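Local structure of CDP-glucose 4,6-dehydratase (1WVG) at residues Ala170-Phe175 with Val186-Val191; Asn5-Lys10 with Gly241-Ala246; Ser214-Gln219 with Lys331-Trp336. The protein catalyses the NAD(+)-dependent conversion of CDP-D-glucose to CDP-4-dehydro-6-deoxy-D-glucose and water, a step in making a dideoxy sugar for the lipopolysaccharide O-antigen. All coordinates share one frame; numbering follows the deposited sequence.

Contacts 1 and 2 both belong to the Rossmann-type nucleotide-binding part of the chain. Their centres are 18 Å apart and they touch: V191 CG2 of contact 1 lies 3.7 Å from Y242 CE1 of contact 2. Neither lines the cofactor site. The bound adenosine-5-diphosphoribose is about 11 Å from the side chain of S190 and about 13 Å from that of I243. Contact 3 stands apart, joining two helices of the C-terminal half. Its centre is 42 Å from that of contact 1, across the chain's centre, and 33 Å from that of contact 2. It touches neither; nearest atoms are about 23 and 16 Å away.

Contact 1: Ala170-Phe175 with Val186-Val191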
loop_
_atom_site.group_PDB
_atom_site.type_symbol
_atom_site.label_atom_id
_atom_site.label_comp_id
_atom_site.label_asym_id
_atom_site.label_seq_id
_atom_site.Cartn_x
_atom_site.Cartn_y
_atom_site.Cartn_z
ATOM N N ALA A 170 -9.824 18.946 0.182
ATOM C CA ALA A 170 -11.073 19.050 0.933
ATOM C C ALA A 170 -11.901 20.212 0.379
ATOM O O ALA A 170 -13.133 20.170 0.289
ATOM C CB ALA A 170 -10.870 19.100 2.449
ATOM N N PHE A 171 -11.223 21.286 -0.040
ATOM C CA PHE A 171 -11.970 22.384 -0.618
ATOM C C PHE A 171 -12.543 21.903 -1.937
ATOM O O PHE A 171 -13.712 22.121 -2.264
ATOM C CB PHE A 171 -11.086 23.622 -0.845
ATOM C CG PHE A 171 -11.213 24.587 0.305
ATOM C CD1 PHE A 171 -10.617 24.302 1.535
ATOM C CD2 PHE A 171 -11.946 25.771 0.184
ATOM C CE1 PHE A 171 -10.717 25.184 2.617
ATOM C CE2 PHE A 171 -12.071 26.657 1.260
ATOM C CZ PHE A 171 -11.447 26.366 2.476
ATOM N N ARG A 172 -11.678 21.229 -2.684
ATOM C CA ARG A 172 -12.111 20.715 -3.944
ATOM C C ARG A 172 -13.331 19.852 -3.773
ATOM O O ARG A 172 -14.320 20.055 -4.458
ATOM C CB ARG A 172 -11.063 19.899 -4.650
ATOM C CG ARG A 172 -11.507 19.494 -6.044
ATOM C CD ARG A 172 -10.435 18.682 -6.779
ATOM N NE ARG A 172 -9.069 19.260 -6.914
ATOM C CZ ARG A 172 -7.970 18.775 -6.282
ATOM N NH1 ARG A 172 -8.044 17.737 -5.442
ATOM N NH2 ARG A 172 -6.758 19.330 -6.470
ATOM N N ASN A 173 -13.246 18.887 -2.852
ATOM C CA ASN A 173 -14.329 17.945 -2.574
ATOM C C ASN A 173 -15.622 18.595 -2.138
ATOM O O ASN A 173 -16.698 18.347 -2.706
ATOM C CB ASN A 173 -13.946 16.840 -1.561
ATOM C CG ASN A 173 -13.236 15.668 -2.212
ATOM O OD1 ASN A 173 -13.501 15.344 -3.389
ATOM N ND2 ASN A 173 -12.338 15.033 -1.453
ATOM N N SER A 174 -15.510 19.433 -1.145
ATOM C CA SER A 174 -16.655 20.104 -0.563
ATOM C C SER A 174 -17.224 21.304 -1.280
ATOM O O SER A 174 -18.430 21.563 -1.156
ATOM C CB SER A 174 -16.259 20.661 0.787
ATOM O OG SER A 174 -15.525 19.727 1.530
ATOM N N PHE A 175 -16.344 22.068 -1.934
ATOM C CA PHE A 175 -16.794 23.285 -2.564
ATOM C C PHE A 175 -16.594 23.459 -4.061
ATOM O O PHE A 175 -17.334 24.209 -4.687
ATOM C CB PHE A 175 -16.182 24.449 -1.794
ATOM C CG PHE A 175 -16.314 24.348 -0.292
ATOM C CD1 PHE A 175 -15.179 24.340 0.520
ATOM C CD2 PHE A 175 -17.561 24.308 0.338
ATOM C CE1 PHE A 175 -15.267 24.283 1.914
ATOM C CE2 PHE A 175 -17.664 24.232 1.729
ATOM C CZ PHE A 175 -16.518 24.215 2.527
ATOM N N VAL A 186 -15.348 26.211 -10.976
ATOM C CA VAL A 186 -13.949 26.225 -10.506
ATOM C C VAL A 186 -13.010 25.039 -10.796
ATOM O O VAL A 186 -13.284 23.911 -10.464
ATOM C CB VAL A 186 -13.776 26.606 -9.044
ATOM C CG1 VAL A 186 -12.276 26.658 -8.764
ATOM C CG2 VAL A 186 -14.335 27.986 -8.780
ATOM N N GLY A 187 -11.848 25.294 -11.389
ATOM C CA GLY A 187 -10.856 24.259 -11.620
ATOM C C GLY A 187 -9.756 24.471 -10.563
ATOM O O GLY A 187 -9.242 25.574 -10.403
ATOM N N LEU A 188 -9.385 23.437 -9.807
ATOM C CA LEU A 188 -8.353 23.657 -8.810
ATOM C C LEU A 188 -7.339 22.562 -8.869
ATOM O O LEU A 188 -7.694 21.397 -8.713
ATOM C CB LEU A 188 -9.008 23.601 -7.441
ATOM C CG LEU A 188 -8.067 23.540 -6.237
ATOM C CD1 LEU A 188 -7.095 24.720 -6.170
ATOM C CD2 LEU A 188 -8.952 23.591 -4.994
ATOM N N ALA A 189 -6.091 22.921 -9.094
ATOM C CA ALA A 189 -5.038 21.936 -9.136
ATOM C C ALA A 189 -3.998 22.265 -8.087
ATOM O O ALA A 189 -3.809 23.438 -7.821
ATOM C CB ALA A 189 -4.323 21.988 -10.488
ATOM N N SER A 190 -3.371 21.207 -7.509
ATOM C CA SER A 190 -2.247 21.261 -6.559
ATOM C C SER A 190 -1.067 20.808 -7.350
ATOM O O SER A 190 -1.106 19.770 -7.980
ATOM C CB SER A 190 -2.382 20.421 -5.313
ATOM O OG SER A 190 -3.324 21.060 -4.461
ATOM N N VAL A 191 -0.052 21.657 -7.393
ATOM C CA VAL A 191 1.118 21.403 -8.177
ATOM C C VAL A 191 2.316 21.260 -7.268
ATOM O O VAL A 191 2.516 22.064 -6.360
ATOM C CB VAL A 191 1.274 22.497 -9.229
ATOM C CG1 VAL A 191 0.095 22.373 -10.186
ATOM C CG2 VAL A 191 1.143 23.804 -8.485
#
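R172 reaches from helix 156-175 to the backbone of L188 on strand 187-197. Its guanidinium takes L188 O side-on with two nitrogens. NE donates at 3.1 Å from L188 O, and NH2 donates to the same L188 O at 3.2 Å. The oxygen lies in the guanidinium plane. Both nitrogens reach L188 O from the same face of its carbonyl plane, with NE tilted from that plane and NH2 well above it. The N-H...O angles, 151° and 145°, are bent, as expected when two donors share one acceptor.

The side chain leaves the helix extended, with CG opposite the backbone N across chi1 (-174°). A bend at chi3 then swings the guanidinium onto the strand. On the way R172 CB passes L188 CD2 at 4.3 Å. The L188 side chain itself points at the helix and fills the layer between helix and sheet. The axes of segments 170-175 and 187-191 come within 9.5 Å and run nearly antiparallel.

The next shell fixes these groups. S257 OG also bonds to L188 O and makes a weak hydrogen bond with R172 NE. L188 packs further on L115, V127 and F176. S190 OG is held by N129 ND2. F171, one residue before R172, turns instead to V112, L115 and E116 of helix 100-121. The helix also meets a second subunit: N173 and S174 pack on Y154 of that subunit.

Strand 126-130, helix 156-175 and strand 187-197 come in that order along the chain, with the short helix 181-184 before the second strand. The two strands pair in parallel. The contact is therefore the return leg of a beta-alpha-beta crossover, the basic unit of the Rossmann fold in short-chain dehydrogenases/reductases.

Contact 2: Asn5-Lys10 with Gly241-Ala246; sequences NFWQGK and GYIVVA
W7 and I243 mark the closest backbone approach, with their CA atoms 9.5 Å apart. W7 is at the end of the short helix 4-7, and I243 lies within helix 236-251. After W7 the chain turns sharply. Residues W7 to K10 form a type II beta turn, closed by K10 N donating to W7 O at 2.9 Å. G9 takes the positive phi of that turn (76°). With CA atoms this far apart, the contact is made largely by side chains.

The W7 indole does most of this. Rotation about CA-CB places CG opposite the carbonyl carbon (chi1 -64°), and the ring extends to the neighbouring helix. I243 CG2 meets the indole NH region, 3.5 Å from W7 NE1, coming in obliquely. A246 CB sits at the far rim of the six-membered ring, 3.8 Å from W7 CH2 and near the ring plane. Between these two, I243 O lies in the ring plane 3.6 Å from W7 CZ2.

One indole face is covered from within its own segment. F6 CD2 lies 3.4 Å above the plane of the W7 ring, over its centre. F6 in turn meets Y250 edge-to-face. I83, M32 and L29 pack on W7 as well.

No hydrogen bond joins the two segments. The indole NH is nevertheless satisfied, because W7 NE1 donates to Q247 OE1, one residue beyond A246. The buried tryptophan therefore attaches the N-terminal helix to helix 236-251 by van der Waals contacts along its rim and by the NE1 bond to Q247, just beyond the segment.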
loop_
_atom_site.group_PDB
_atom_site.type_symbol
_atom_site.label_atom_id
_atom_site.label_comp_id
_atom_site.label_asym_id
_atom_site.label_seq_id
_atom_site.Cartn_x
_atom_site.Cartn_y
_atom_site.Cartn_z
ATOM N N ASN A 5 -1.407 33.713 -26.362
ATOM C CA ASN A 5 -2.698 34.294 -26.715
ATOM C C ASN A 5 -3.756 34.027 -25.677
ATOM O O ASN A 5 -4.689 34.819 -25.486
ATOM C CB ASN A 5 -3.202 33.865 -28.111
ATOM C CG ASN A 5 -2.223 34.178 -29.233
ATOM O OD1 ASN A 5 -1.557 33.275 -29.783
ATOM N ND2 ASN A 5 -2.153 35.462 -29.594
ATOM N N PHE A 6 -3.609 32.897 -25.005
ATOM C CA PHE A 6 -4.562 32.611 -23.981
ATOM C C PHE A 6 -4.396 33.643 -22.888
ATOM O O PHE A 6 -5.356 34.091 -22.289
ATOM C CB PHE A 6 -4.270 31.212 -23.410
ATOM C CG PHE A 6 -4.982 31.023 -22.102
ATOM C CD1 PHE A 6 -6.286 30.532 -22.052
ATOM C CD2 PHE A 6 -4.355 31.320 -20.894
ATOM C CE1 PHE A 6 -6.962 30.364 -20.842
ATOM C CE2 PHE A 6 -4.999 31.137 -19.672
ATOM C CZ PHE A 6 -6.310 30.663 -19.646
ATOM N N TRP A 7 -3.136 34.010 -22.641
ATOM C CA TRP A 7 -2.751 34.936 -21.584
ATOM C C TRP A 7 -3.142 36.403 -21.696
ATOM O O TRP A 7 -3.483 37.101 -20.726
ATOM C CB TRP A 7 -1.277 34.728 -21.212
ATOM C CG TRP A 7 -1.159 33.351 -20.640
ATOM C CD1 TRP A 7 -0.703 32.250 -21.267
ATOM C CD2 TRP A 7 -1.625 32.932 -19.347
ATOM N NE1 TRP A 7 -0.802 31.157 -20.426
ATOM C CE2 TRP A 7 -1.380 31.552 -19.240
ATOM C CE3 TRP A 7 -2.217 33.595 -18.273
ATOM C CZ2 TRP A 7 -1.707 30.840 -18.082
ATOM C CZ3 TRP A 7 -2.559 32.885 -17.119
ATOM C CH2 TRP A 7 -2.292 31.517 -17.030
ATOM N N GLN A 8 -3.092 36.868 -22.918
ATOM C CA GLN A 8 -3.425 38.240 -23.208
ATOM C C GLN A 8 -4.677 38.750 -22.509
ATOM O O GLN A 8 -5.767 38.217 -22.668
ATOM C CB GLN A 8 -3.634 38.304 -24.733
ATOM C CG GLN A 8 -2.335 38.668 -25.476
ATOM C CD GLN A 8 -1.917 40.092 -25.141
ATOM O OE1 GLN A 8 -0.736 40.459 -25.248
ATOM N NE2 GLN A 8 -2.896 40.900 -24.736
ATOM N N GLY A 9 -4.571 39.827 -21.746
ATOM C CA GLY A 9 -5.752 40.406 -21.092
ATOM C C GLY A 9 -6.284 39.671 -19.856
ATOM O O GLY A 9 -7.108 40.238 -19.113
ATOM N N LYS A 10 -5.829 38.421 -19.626
ATOM C CA LYS A 10 -6.289 37.689 -18.460
ATOM C C LYS A 10 -5.981 38.441 -17.135
ATOM O O LYS A 10 -4.864 38.958 -16.978
ATOM C CB LYS A 10 -5.603 36.325 -18.522
ATOM C CG LYS A 10 -6.080 35.439 -19.679
ATOM C CD LYS A 10 -7.503 34.936 -19.395
ATOM C CE LYS A 10 -8.219 34.131 -20.484
ATOM N NZ LYS A 10 -7.691 34.289 -21.834
ATOM N N GLY A 241 4.898 24.260 -16.251
ATOM C CA GLY A 241 3.900 23.298 -15.861
ATOM C C GLY A 241 2.728 24.019 -15.235
ATOM O O GLY A 241 1.566 23.757 -15.594
ATOM N N TYR A 242 3.011 24.951 -14.299
ATOM C CA TYR A 242 1.910 25.710 -13.661
ATOM C C TYR A 242 1.063 26.468 -14.701
ATOM O O TYR A 242 -0.148 26.615 -14.592
ATOM C CB TYR A 242 2.372 26.833 -12.703
ATOM C CG TYR A 242 3.250 26.363 -11.590
ATOM C CD1 TYR A 242 3.499 25.001 -11.410
ATOM C CD2 TYR A 242 3.847 27.281 -10.722
ATOM C CE1 TYR A 242 4.299 24.564 -10.347
ATOM C CE2 TYR A 242 4.679 26.852 -9.683
ATOM C CZ TYR A 242 4.898 25.487 -9.484
ATOM O OH TYR A 242 5.725 25.038 -8.460
ATOM N N ILE A 243 1.732 26.990 -15.704
ATOM C CA ILE A 243 1.050 27.798 -16.679
ATOM C C ILE A 243 0.158 26.950 -17.533
ATOM O O ILE A 243 -0.991 27.316 -17.817
ATOM C CB ILE A 243 2.061 28.587 -17.508
ATOM C CG1 ILE A 243 2.500 29.803 -16.732
ATOM C CG2 ILE A 243 1.535 29.040 -18.863
ATOM C CD1 ILE A 243 3.847 30.275 -17.265
ATOM N N VAL A 244 0.712 25.815 -17.920
ATOM C CA VAL A 244 -0.021 24.876 -18.765
ATOM C C VAL A 244 -1.285 24.372 -18.099
ATOM O O VAL A 244 -2.368 24.316 -18.710
ATOM C CB VAL A 244 0.842 23.739 -19.268
ATOM C CG1 VAL A 244 -0.074 22.614 -19.745
ATOM C CG2 VAL A 244 1.753 24.247 -20.391
ATOM N N VAL A 245 -1.167 24.054 -16.817
ATOM C CA VAL A 245 -2.349 23.563 -16.150
ATOM C C VAL A 245 -3.359 24.639 -16.022
ATOM O O VAL A 245 -4.544 24.367 -16.131
ATOM C CB VAL A 245 -2.147 22.837 -14.815
ATOM C CG1 VAL A 245 -1.108 21.742 -14.960
ATOM C CG2 VAL A 245 -1.630 23.855 -13.826
ATOM N N ALA A 246 -2.905 25.857 -15.776
ATOM C CA ALA A 246 -3.920 26.899 -15.667
ATOM C C ALA A 246 -4.730 26.999 -16.966
ATOM O O ALA A 246 -5.948 27.216 -16.973
ATOM C CB ALA A 246 -3.272 28.244 -15.372
#

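Contact 3: Ser214-Gln219 with Lys331-Trp336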
loop_
_atom_site.group_PDB
_atom_site.type_symbol
_atom_site.label_atom_id
_atom_site.label_comp_id
_atom_site.label_asym_id
_atom_site.label_seq_id
_atom_site.Cartn_x
_atom_site.Cartn_y
_atom_site.Cartn_z
ATOM N N SER A 214 29.261 32.547 -1.915
ATOM C CA SER A 214 30.643 32.203 -1.575
ATOM C C SER A 214 31.549 32.450 -2.748
ATOM O O SER A 214 32.589 33.095 -2.658
ATOM C CB SER A 214 30.742 30.740 -1.240
ATOM O OG SER A 214 29.856 30.467 -0.163
ATOM N N PHE A 215 31.139 31.935 -3.879
ATOM C CA PHE A 215 31.968 32.151 -5.029
ATOM C C PHE A 215 32.266 33.614 -5.275
ATOM O O PHE A 215 33.407 34.030 -5.509
ATOM C CB PHE A 215 31.345 31.527 -6.277
ATOM C CG PHE A 215 31.504 30.023 -6.215
ATOM C CD1 PHE A 215 31.929 29.393 -5.042
ATOM C CD2 PHE A 215 31.212 29.224 -7.321
ATOM C CE1 PHE A 215 32.067 28.002 -4.947
ATOM C CE2 PHE A 215 31.347 27.834 -7.245
ATOM C CZ PHE A 215 31.775 27.218 -6.065
ATOM N N GLU A 216 31.183 34.359 -5.263
ATOM C CA GLU A 216 31.180 35.781 -5.495
ATOM C C GLU A 216 32.257 36.477 -4.689
ATOM O O GLU A 216 33.032 37.258 -5.228
ATOM C CB GLU A 216 29.843 36.310 -4.976
ATOM C CG GLU A 216 28.906 36.892 -6.036
ATOM C CD GLU A 216 27.933 37.805 -5.352
ATOM O OE1 GLU A 216 27.124 37.410 -4.503
ATOM O OE2 GLU A 216 28.087 39.074 -5.706
ATOM N N ASN A 217 32.223 36.170 -3.386
ATOM C CA ASN A 217 33.112 36.697 -2.366
ATOM C C ASN A 217 34.307 35.830 -2.146
ATOM O O ASN A 217 34.698 35.631 -1.013
ATOM C CB ASN A 217 32.421 36.861 -0.996
ATOM C CG ASN A 217 31.298 37.883 -1.054
ATOM O OD1 ASN A 217 31.245 38.732 -1.956
ATOM N ND2 ASN A 217 30.386 37.811 -0.095
ATOM N N ASN A 218 34.871 35.344 -3.231
ATOM C CA ASN A 218 36.043 34.485 -3.212
ATOM C C ASN A 218 36.237 33.680 -1.945
ATOM O O ASN A 218 37.343 33.617 -1.411
ATOM C CB ASN A 218 37.336 35.177 -3.677
ATOM C CG ASN A 218 37.139 35.881 -5.005
ATOM O OD1 ASN A 218 37.270 35.254 -6.094
ATOM N ND2 ASN A 218 36.771 37.174 -4.917
ATOM N N GLN A 219 35.155 33.061 -1.484
ATOM C CA GLN A 219 35.173 32.228 -0.297
ATOM C C GLN A 219 34.742 30.831 -0.705
ATOM O O GLN A 219 34.181 30.670 -1.802
ATOM C CB GLN A 219 34.222 32.783 0.778
ATOM C CG GLN A 219 34.799 34.011 1.474
ATOM C CD GLN A 219 34.085 34.347 2.770
ATOM O OE1 GLN A 219 32.844 34.480 2.761
ATOM N NE2 GLN A 219 34.861 34.503 3.839
ATOM N N LYS A 331 25.886 32.180 -15.818
ATOM C CA LYS A 331 25.870 33.268 -16.721
ATOM C C LYS A 331 25.057 34.367 -16.134
ATOM O O LYS A 331 25.494 35.506 -16.122
ATOM C CB LYS A 331 25.269 32.836 -18.034
ATOM C CG LYS A 331 26.373 32.311 -18.931
ATOM C CD LYS A 331 25.922 31.740 -20.265
ATOM C CE LYS A 331 26.963 30.769 -20.809
ATOM N NZ LYS A 331 26.491 30.005 -21.989
ATOM N N TRP A 332 23.876 34.020 -15.650
ATOM C CA TRP A 332 22.974 35.027 -15.087
ATOM C C TRP A 332 23.591 35.774 -13.930
ATOM O O TRP A 332 23.582 37.006 -13.857
ATOM C CB TRP A 332 21.563 34.479 -14.717
ATOM C CG TRP A 332 20.460 35.485 -14.436
ATOM C CD1 TRP A 332 19.385 35.823 -15.251
ATOM C CD2 TRP A 332 20.288 36.259 -13.239
ATOM N NE1 TRP A 332 18.545 36.743 -14.638
ATOM C CE2 TRP A 332 19.087 37.018 -13.397
ATOM C CE3 TRP A 332 21.043 36.395 -12.074
ATOM C CZ2 TRP A 332 18.682 37.908 -12.418
ATOM C CZ3 TRP A 332 20.599 37.252 -11.097
ATOM C CH2 TRP A 332 19.439 37.995 -11.270
ATOM N N HIS A 333 24.123 35.017 -13.000
ATOM C CA HIS A 333 24.712 35.618 -11.835
ATOM C C HIS A 333 25.819 36.621 -12.162
ATOM O O HIS A 333 25.872 37.730 -11.621
ATOM C CB HIS A 333 25.166 34.558 -10.841
ATOM C CG HIS A 333 25.243 35.109 -9.472
ATOM N ND1 HIS A 333 24.093 35.404 -8.759
ATOM C CD2 HIS A 333 26.338 35.388 -8.706
ATOM C CE1 HIS A 333 24.507 35.865 -7.570
ATOM N NE2 HIS A 333 25.852 35.856 -7.511
ATOM N N LYS A 334 26.708 36.218 -13.055
ATOM C CA LYS A 334 27.817 37.045 -13.467
ATOM C C LYS A 334 27.344 38.317 -14.166
ATOM O O LYS A 334 27.813 39.407 -13.846
ATOM C CB LYS A 334 28.817 36.243 -14.286
ATOM C CG LYS A 334 29.522 35.207 -13.427
ATOM C CD LYS A 334 30.649 34.468 -14.154
ATOM C CE LYS A 334 31.568 33.691 -13.206
ATOM N NZ LYS A 334 32.769 33.160 -13.864
ATOM N N ALA A 335 26.410 38.187 -15.109
ATOM C CA ALA A 335 25.903 39.362 -15.805
ATOM C C ALA A 335 25.430 40.422 -14.822
ATOM O O ALA A 335 25.680 41.617 -14.954
ATOM C CB ALA A 335 24.780 38.971 -16.744
ATOM N N TRP A 336 24.739 39.927 -13.815
ATOM C CA TRP A 336 24.197 40.744 -12.785
ATOM C C TRP A 336 25.324 41.476 -12.126
ATOM O O TRP A 336 25.303 42.685 -11.900
ATOM C CB TRP A 336 23.576 39.817 -11.724
ATOM C CG TRP A 336 23.150 40.603 -10.531
ATOM C CD1 TRP A 336 22.286 41.653 -10.570
ATOM C CD2 TRP A 336 23.575 40.465 -9.165
ATOM N NE1 TRP A 336 22.118 42.159 -9.313
ATOM C CE2 TRP A 336 22.892 41.456 -8.426
ATOM C CE3 TRP A 336 24.430 39.589 -8.494
ATOM C CZ2 TRP A 336 23.080 41.627 -7.050
ATOM C CZ3 TRP A 336 24.601 39.741 -7.136
ATOM C CH2 TRP A 336 23.929 40.740 -6.422
#
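E216 lies against the ring edge of H333 and reaches W336 with its tip. The contact with H333 is mostly van der Waals. E216 CG is 3.5 Å from H333 NE2, near the imidazole plane. The carboxylate stands almost perpendicular to that ring, 83° between planes.

Polar contact is close but unbonded. E216 OE1 is 3.6 Å from H333 NE2, and no hydrogen bond is formed. NE2 is buried here with no partner anywhere in the model. A carboxylate this near could raise the pKa of the imidazole somewhat. E216 OE2 approaches W336 CZ3 obliquely, at 3.8 Å.

An aromatic contact completes the group. H333 and W336, one helical turn apart, also meet: W336 CE3 lies 3.8 Å above the H333 ring plane, toward its rim. Both put CG opposite the backbone N (chi1 -157° and 173°), which sends the two rings toward E216.

The contact joins the C-terminal end of helix 207-216 to helix 322-337. W283 of helix 272-283 lies nearby, meeting F215, H333 and K334. W202 packs edge-to-face with W336, M342 of helix 342-355 also touches it, and V221 of strand 221-223 lies against S214 and F215.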